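Local coordinates for histidine triad protein (Plasmodium falciparum 3D7, PDB 5CS2), which probably hydrolyses diadenosine triphosphate to AMP and ADP as a dimeric member of the histidine triad family, and is bound here by the antimalarial natural product cyclomarin A, at residues 50-54 with 119-123; 13-17 with 195-200; 4-9 with 83-87. All coordinates share one frame. Residue numbers count along the deposited sequence, not the author numbering.

Contact 1: 50-54 with 119-123; sequences PLLPG and IIPRK
A loop packs here against the end of a strand: residues 50-54, in the connection between strands 42-46 and 56-60, lie across residues 119-123, the last part of strand 116-122 and the start of the loop beyond it. The contact is largely buried. The touching parts run nearly perpendicular, 94° apart end to end, and the closest CA atoms are those of Gly54 and Pro121, at 6.1 Å. Residues 119-121 are extended, whereas Gly54 has phi/psi of 84/5. A CB there would clash with Pro121 CG and with the preceding carbonyl, so glycine lets the loop close onto the proline: Gly54 O lies 3.4 Å and Pro53 O 3.5 Å from Pro121 CD. Leu51 and Leu52, both mt rotamers, point toward the strand. Leu51 CD1 reaches Ile120 CD1 at 4.0 Å, Leu52 CB meets Ile120 CG2 at 3.8 Å, and Leu52 CD1 comes within 3.5 Å of Arg122 NE. The Arg122 guanidinium is held elsewhere, by Ser99 and by a salt bridge to Asp126. Direct polar bonds between the segments are absent; instead one water donates to Pro53 O (2.6 Å) and to Pro121 O (3.0 Å). Ile119 turns the end of its side chain away, onto helix 72-93. Strands 56-60 and 116-122 are antiparallel neighbours in the sheet, and the latter begins within the predicted histidine triad motif (His114 to His118), with His116 and His118 on the strand. The arrangement thus belongs to the HIT fold, beside the predicted substrate-binding residues Asn47 and His118.

Contact 2: 13-17 with 195-200; sequences EWYKN and INEKFS
Trp14 anchors the loop after helix 4-11 to the C-terminal end of helix 181-199. Glu13, with positive phi (61/33), ends the first helix in a Schellman motif; residues 14-16 then run extended, and Asn17 turns again at 74/6. The nearest CA atoms are those of Lys16 and Asn196, 6.1 Å apart. With chi1 at 179° (t) and chi2 at 88°, the indole points the CZ2-CH2-CZ3 side of its six-membered ring at the last helical turn, which is closed by Phe199 N to Ile195 O at 2.9 Å. Trp14 CZ2 lies 3.6 Å from Ile195 CG2 and, at the ring edge, 3.6 Å from Asn196 OD1; Trp14 CZ3 is 3.6 Å from Phe199 O, also at the edge, and 4.1 Å from Phe199 CB. Lys16, t at chi1 and chi2, lays its aliphatic part along the helix end, with CG 3.4 Å from Asn196 OD1 and CD 3.3 Å from Ser200 O, while its amine leads away. Asn196 (chi1 -72°) turns its amide to the loop through two waters: one links Asn17 N (3.1 Å) to Asn196 OD1 (2.8 Å), the other Asn17 OD1 (2.7 Å) to Asn196 ND2 (2.9 Å). This is a surface contact with a water-bridged polar side. Trp14 also touches Leu9 of helix 4-11, while Ile195 and Phe199 pack onto helix 72-93, Phe199 meeting Phe84 edge-to-face.

Contact 3: 4-9 with 83-87; sequences KYKNIL and NFMCY
Both segments are helical, and their axes approach to 10.6 Å at a signed crossing angle of -137°, so segments 4-9 and 83-87 run obliquely antiparallel. The closest CA atoms are those of Tyr5 and Phe84, 6.3 Å apart. Tyr5 (chi1 -63°, m) forms an offset stack with Tyr87 (chi1 178°, t): centroids 4.0 Å apart, planes at 18°. Phe84, also t, offers a ring face to Leu9 CD2, a CH-pi contact 3.9 Å from the centroid, and its edge to Tyr5 CB, 3.8 Å from Phe84 CD1. Ile8 CG2 packs on Phe84 CB at 4.0 Å. The fully extended Lys4 donates from NZ to Asn83 OD1 (2.8 Å) and to Tyr5 OH (3.1 Å). Lys4 NZ also bonds Leu70 O, and Asn83 ND2 bonds Tyr67 O, both of the second subunit. The chemistry is therefore graded: an apolar, aromatic interior passes to a polar edge whose hydrogen bonds tie the helix pair to the dimer partner.

In the fold
Contacts 1 and 3 are buried, whereas contact 2 lies at the surface. Contacts 2 and 3 adjoin, with centres about 11 Å apart: Phe199 of contact 2 packs on Tyr5, Leu9 and Phe84 of contact 3, so helices 4-11, 72-93 and 181-199 share one apolar cluster. Trp14 N to Leu9 O is a probable backbone hydrogen bond where 13-17 follows helix 4-11. Contact 1 reaches helix 72-93 by other residues: Ile119 packs on Met85 and Cys86, which take no part in the pairing with 4-9. Aliphatic and proline packing with a single bridging water marks contact 1, an indole plus two bridging waters contact 2, and aromatic stacking with direct hydrogen bonding contact 3. Only contacts 1 and 3 touch the second subunit.

Contact 1: 50-54 with 119-123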
# COMPACT_ATOMS: atom_id res chain seq x y z
N PRO A 50 9.29 17.43 0.37
CA PRO A 50 9.06 16.46 -0.71
C PRO A 50 10.36 15.89 -1.27
O PRO A 50 11.35 16.61 -1.39
CB PRO A 50 8.32 17.28 -1.77
CG PRO A 50 8.76 18.69 -1.54
CD PRO A 50 8.95 18.80 -0.06
N LEU A 51 10.36 14.58 -1.60
CA LEU A 51 11.53 13.96 -2.22
C LEU A 51 11.59 14.42 -3.66
O LEU A 51 12.68 14.61 -4.20
CB LEU A 51 11.46 12.44 -2.16
CG LEU A 51 11.88 11.78 -0.86
CD1 LEU A 51 11.68 10.30 -0.95
CD2 LEU A 51 13.34 12.06 -0.52
N LEU A 52 10.41 14.56 -4.29
CA LEU A 52 10.23 14.99 -5.67
C LEU A 52 8.93 15.79 -5.74
O LEU A 52 8.11 15.63 -4.82
CB LEU A 52 10.08 13.75 -6.59
CG LEU A 52 11.31 12.86 -6.80
CD1 LEU A 52 10.91 11.61 -7.58
CD2 LEU A 52 12.41 13.59 -7.56
N PRO A 53 8.65 16.56 -6.83
CA PRO A 53 7.37 17.30 -6.89
C PRO A 53 6.12 16.43 -6.84
O PRO A 53 6.06 15.36 -7.44
CB PRO A 53 7.44 18.03 -8.25
CG PRO A 53 8.87 18.05 -8.61
CD PRO A 53 9.50 16.84 -8.00
N GLY A 54 5.11 16.89 -6.11
CA GLY A 54 3.86 16.15 -5.98
C GLY A 54 3.86 15.08 -4.92
O GLY A 54 2.85 14.40 -4.74
N ILE A 119 3.06 8.89 -1.51
CA ILE A 119 2.71 8.73 -2.93
C ILE A 119 3.61 9.73 -3.61
O ILE A 119 3.51 10.93 -3.34
CB ILE A 119 1.25 9.00 -3.26
CG1 ILE A 119 0.32 7.96 -2.62
CG2 ILE A 119 1.03 9.07 -4.80
CD1 ILE A 119 -1.16 8.32 -2.74
N ILE A 120 4.50 9.24 -4.48
CA ILE A 120 5.46 10.11 -5.16
C ILE A 120 5.32 9.94 -6.66
O ILE A 120 5.71 8.89 -7.21
CB ILE A 120 6.94 9.92 -4.70
CG1 ILE A 120 7.09 9.93 -3.16
CG2 ILE A 120 7.86 10.97 -5.37
CD1 ILE A 120 8.25 9.13 -2.61
N PRO A 121 4.87 10.98 -7.37
CA PRO A 121 4.77 10.88 -8.84
C PRO A 121 6.17 10.70 -9.40
O PRO A 121 7.13 11.25 -8.85
CB PRO A 121 4.19 12.24 -9.25
CG PRO A 121 3.49 12.74 -8.01
CD PRO A 121 4.41 12.30 -6.90
N ARG A 122 6.31 9.87 -10.45
CA ARG A 122 7.63 9.59 -11.03
C ARG A 122 7.71 9.91 -12.53
O ARG A 122 6.76 9.67 -13.27
CB ARG A 122 7.99 8.11 -10.82
CG ARG A 122 8.08 7.65 -9.35
CD ARG A 122 9.01 8.48 -8.51
NE ARG A 122 10.39 8.47 -9.02
CZ ARG A 122 11.28 7.54 -8.71
NH1 ARG A 122 10.97 6.55 -7.89
NH2 ARG A 122 12.51 7.60 -9.23
N LYS A 123 8.87 10.44 -12.98
CA LYS A 123 9.18 10.80 -14.37
C LYS A 123 10.61 10.36 -14.75
O LYS A 123 11.42 10.10 -13.87
CB LYS A 123 9.00 12.32 -14.58
CG LYS A 123 7.54 12.74 -14.60
CD LYS A 123 7.35 14.20 -14.19
CE LYS A 123 6.04 14.72 -14.74
NZ LYS A 123 5.64 16.01 -14.12
O HOH W 1 7.60 14.18 -9.23

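Contact 2: 13-17 with 195-200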
# COMPACT_ATOMS: atom_id res chain seq x y z
N GLU A 13 -16.99 8.15 2.13
CA GLU A 13 -17.96 9.09 2.71
C GLU A 13 -17.53 10.54 2.48
O GLU A 13 -17.78 11.43 3.30
CB GLU A 13 -18.25 8.76 4.20
CG GLU A 13 -18.84 7.37 4.40
CD GLU A 13 -19.63 7.11 5.67
OE1 GLU A 13 -19.84 8.06 6.46
OE2 GLU A 13 -20.02 5.94 5.87
N TRP A 14 -16.88 10.79 1.33
CA TRP A 14 -16.43 12.13 0.98
C TRP A 14 -17.55 13.01 0.42
O TRP A 14 -18.48 12.53 -0.24
CB TRP A 14 -15.28 12.06 -0.03
CG TRP A 14 -14.75 13.38 -0.48
CD1 TRP A 14 -13.76 14.12 0.11
CD2 TRP A 14 -15.18 14.13 -1.63
NE1 TRP A 14 -13.57 15.30 -0.58
CE2 TRP A 14 -14.43 15.33 -1.65
CE3 TRP A 14 -16.18 13.94 -2.60
CZ2 TRP A 14 -14.58 16.29 -2.66
CZ3 TRP A 14 -16.34 14.90 -3.59
CH2 TRP A 14 -15.53 16.05 -3.63
N TYR A 15 -17.41 14.31 0.66
CA TYR A 15 -18.25 15.36 0.08
C TYR A 15 -17.39 16.60 -0.02
O TYR A 15 -16.41 16.74 0.73
CB TYR A 15 -19.56 15.59 0.85
CG TYR A 15 -19.38 15.90 2.32
CD1 TYR A 15 -19.19 17.21 2.76
CD2 TYR A 15 -19.45 14.90 3.28
CE1 TYR A 15 -19.05 17.51 4.12
CE2 TYR A 15 -19.31 15.18 4.64
CZ TYR A 15 -19.12 16.49 5.05
OH TYR A 15 -18.97 16.77 6.39
N LYS A 16 -17.70 17.49 -0.99
CA LYS A 16 -16.93 18.72 -1.17
C LYS A 16 -16.91 19.45 0.18
O LYS A 16 -17.96 19.51 0.85
CB LYS A 16 -17.61 19.61 -2.21
CG LYS A 16 -16.87 20.88 -2.52
CD LYS A 16 -17.55 21.65 -3.65
CE LYS A 16 -18.37 22.83 -3.16
NZ LYS A 16 -19.63 22.42 -2.48
N ASN A 17 -15.73 19.96 0.57
CA ASN A 17 -15.49 20.72 1.81
C ASN A 17 -15.48 19.87 3.08
O ASN A 17 -15.36 20.46 4.15
CB ASN A 17 -16.48 21.89 1.96
CG ASN A 17 -16.33 22.91 0.88
OD1 ASN A 17 -15.24 23.15 0.34
ND2 ASN A 17 -17.44 23.53 0.55
N ILE A 195 -10.16 17.88 -7.42
CA ILE A 195 -11.10 16.91 -6.90
C ILE A 195 -12.52 17.47 -7.00
O ILE A 195 -13.41 16.80 -7.52
CB ILE A 195 -10.70 16.45 -5.45
CG1 ILE A 195 -9.32 15.76 -5.46
CG2 ILE A 195 -11.77 15.56 -4.85
CD1 ILE A 195 -8.62 15.55 -4.02
N ASN A 196 -12.72 18.72 -6.52
CA ASN A 196 -14.03 19.38 -6.53
C ASN A 196 -14.62 19.50 -7.94
O ASN A 196 -15.80 19.18 -8.14
CB ASN A 196 -13.90 20.75 -5.88
CG ASN A 196 -13.71 20.68 -4.39
OD1 ASN A 196 -13.98 19.65 -3.76
ND2 ASN A 196 -13.29 21.78 -3.79
N GLU A 197 -13.82 19.90 -8.89
CA GLU A 197 -14.24 20.09 -10.29
C GLU A 197 -14.74 18.78 -10.93
O GLU A 197 -15.79 18.77 -11.57
CB GLU A 197 -13.07 20.70 -11.08
CG GLU A 197 -13.38 20.98 -12.55
CD GLU A 197 -12.28 21.69 -13.32
OE1 GLU A 197 -11.34 21.01 -13.79
OE2 GLU A 197 -12.38 22.93 -13.48
N LYS A 198 -14.01 17.67 -10.70
CA LYS A 198 -14.33 16.38 -11.31
C LYS A 198 -15.31 15.54 -10.54
O LYS A 198 -15.94 14.65 -11.14
CB LYS A 198 -13.03 15.59 -11.55
CG LYS A 198 -12.02 16.28 -12.46
CD LYS A 198 -12.57 16.47 -13.88
CE LYS A 198 -11.56 17.14 -14.79
NZ LYS A 198 -12.17 17.47 -16.11
N PHE A 199 -15.46 15.76 -9.23
CA PHE A 199 -16.26 14.87 -8.42
C PHE A 199 -17.37 15.48 -7.59
O PHE A 199 -18.01 14.76 -6.81
CB PHE A 199 -15.31 14.05 -7.51
CG PHE A 199 -14.49 13.11 -8.35
CD1 PHE A 199 -15.07 11.98 -8.93
CD2 PHE A 199 -13.18 13.42 -8.67
CE1 PHE A 199 -14.31 11.14 -9.76
CE2 PHE A 199 -12.44 12.59 -9.53
CZ PHE A 199 -13.01 11.47 -10.07
N SER A 200 -17.66 16.77 -7.80
CA SER A 200 -18.73 17.58 -7.20
C SER A 200 -18.35 18.23 -5.92
O SER A 200 -17.85 19.34 -5.99
CB SER A 200 -20.07 16.86 -7.11
OG SER A 200 -20.88 17.14 -8.23
O HOH W 2 -13.18 19.56 -1.10
O HOH W 3 -12.98 22.28 -0.92

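Contact 3: 4-9 with 83-87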
# COMPACT_ATOMS: atom_id res chain seq x y z
N LYS A 4 -15.95 4.62 -11.29
CA LYS A 4 -15.06 3.89 -10.35
C LYS A 4 -14.64 4.79 -9.17
O LYS A 4 -14.77 4.41 -8.01
CB LYS A 4 -13.78 3.36 -11.04
CG LYS A 4 -12.86 2.60 -10.07
CD LYS A 4 -11.39 2.46 -10.55
CE LYS A 4 -10.44 2.16 -9.39
NZ LYS A 4 -8.99 2.03 -9.80
N TYR A 5 -14.13 5.97 -9.51
CA TYR A 5 -13.62 6.90 -8.50
C TYR A 5 -14.71 7.57 -7.71
O TYR A 5 -14.51 7.80 -6.51
CB TYR A 5 -12.65 7.88 -9.12
CG TYR A 5 -11.46 7.12 -9.65
CD1 TYR A 5 -10.58 6.46 -8.78
CD2 TYR A 5 -11.28 6.93 -11.01
CE1 TYR A 5 -9.55 5.67 -9.26
CE2 TYR A 5 -10.23 6.16 -11.51
CZ TYR A 5 -9.36 5.53 -10.62
OH TYR A 5 -8.32 4.77 -11.09
N LYS A 6 -15.87 7.81 -8.33
CA LYS A 6 -17.03 8.37 -7.66
C LYS A 6 -17.49 7.33 -6.65
O LYS A 6 -17.84 7.67 -5.53
CB LYS A 6 -18.14 8.67 -8.71
CG LYS A 6 -19.40 9.31 -8.13
CD LYS A 6 -20.51 9.40 -9.18
CE LYS A 6 -21.91 9.30 -8.61
NZ LYS A 6 -22.32 10.53 -7.88
N ASN A 7 -17.43 6.03 -7.03
CA ASN A 7 -17.83 4.93 -6.16
C ASN A 7 -16.87 4.82 -4.96
O ASN A 7 -17.31 4.58 -3.84
CB ASN A 7 -17.89 3.61 -6.93
CG ASN A 7 -18.63 2.52 -6.19
OD1 ASN A 7 -19.40 2.77 -5.26
ND2 ASN A 7 -18.46 1.29 -6.62
N ILE A 8 -15.57 5.07 -5.19
CA ILE A 8 -14.60 5.04 -4.10
C ILE A 8 -14.93 6.18 -3.11
O ILE A 8 -14.99 5.96 -1.91
CB ILE A 8 -13.16 5.15 -4.65
CG1 ILE A 8 -12.71 3.79 -5.25
CG2 ILE A 8 -12.14 5.70 -3.59
CD1 ILE A 8 -11.26 3.80 -5.86
N LEU A 9 -15.19 7.39 -3.65
CA LEU A 9 -15.52 8.57 -2.83
C LEU A 9 -16.75 8.35 -1.98
O LEU A 9 -16.78 8.74 -0.81
CB LEU A 9 -15.61 9.84 -3.69
CG LEU A 9 -14.31 10.36 -4.28
CD1 LEU A 9 -14.59 11.47 -5.23
CD2 LEU A 9 -13.35 10.92 -3.18
N ASN A 83 -5.41 4.75 -3.93
CA ASN A 83 -5.69 4.46 -5.35
C ASN A 83 -6.33 5.70 -6.02
O ASN A 83 -5.86 6.11 -7.09
CB ASN A 83 -6.61 3.24 -5.45
CG ASN A 83 -6.65 2.70 -6.85
OD1 ASN A 83 -7.51 3.09 -7.65
ND2 ASN A 83 -5.79 1.76 -7.15
N PHE A 84 -7.32 6.32 -5.35
CA PHE A 84 -7.99 7.54 -5.81
C PHE A 84 -6.96 8.66 -6.01
O PHE A 84 -7.00 9.35 -7.04
CB PHE A 84 -9.07 7.97 -4.82
CG PHE A 84 -9.75 9.29 -5.17
CD1 PHE A 84 -10.68 9.35 -6.20
CD2 PHE A 84 -9.38 10.47 -4.53
CE1 PHE A 84 -11.30 10.56 -6.54
CE2 PHE A 84 -9.96 11.69 -4.91
CZ PHE A 84 -10.94 11.72 -5.89
N MET A 85 -6.03 8.86 -5.02
CA MET A 85 -5.04 9.93 -5.14
C MET A 85 -4.00 9.69 -6.22
O MET A 85 -3.57 10.64 -6.84
CB MET A 85 -4.37 10.23 -3.78
CG MET A 85 -5.31 10.92 -2.80
SD MET A 85 -6.16 12.42 -3.46
CE MET A 85 -4.88 13.30 -4.08
N CYS A 86 -3.66 8.41 -6.54
CA CYS A 86 -2.77 8.14 -7.66
C CYS A 86 -3.46 8.55 -8.95
O CYS A 86 -2.81 9.11 -9.83
CB CYS A 86 -2.34 6.69 -7.70
SG CYS A 86 -1.19 6.27 -6.40
N TYR A 87 -4.77 8.35 -9.04
CA TYR A 87 -5.55 8.79 -10.21
C TYR A 87 -5.51 10.32 -10.34
O TYR A 87 -5.11 10.84 -11.38
CB TYR A 87 -6.99 8.29 -10.12
CG TYR A 87 -7.88 8.74 -11.26
CD1 TYR A 87 -7.78 8.15 -12.52
CD2 TYR A 87 -8.80 9.77 -11.09
CE1 TYR A 87 -8.61 8.53 -13.57
CE2 TYR A 87 -9.62 10.19 -12.15
CZ TYR A 87 -9.53 9.55 -13.38
OH TYR A 87 -10.36 9.94 -14.40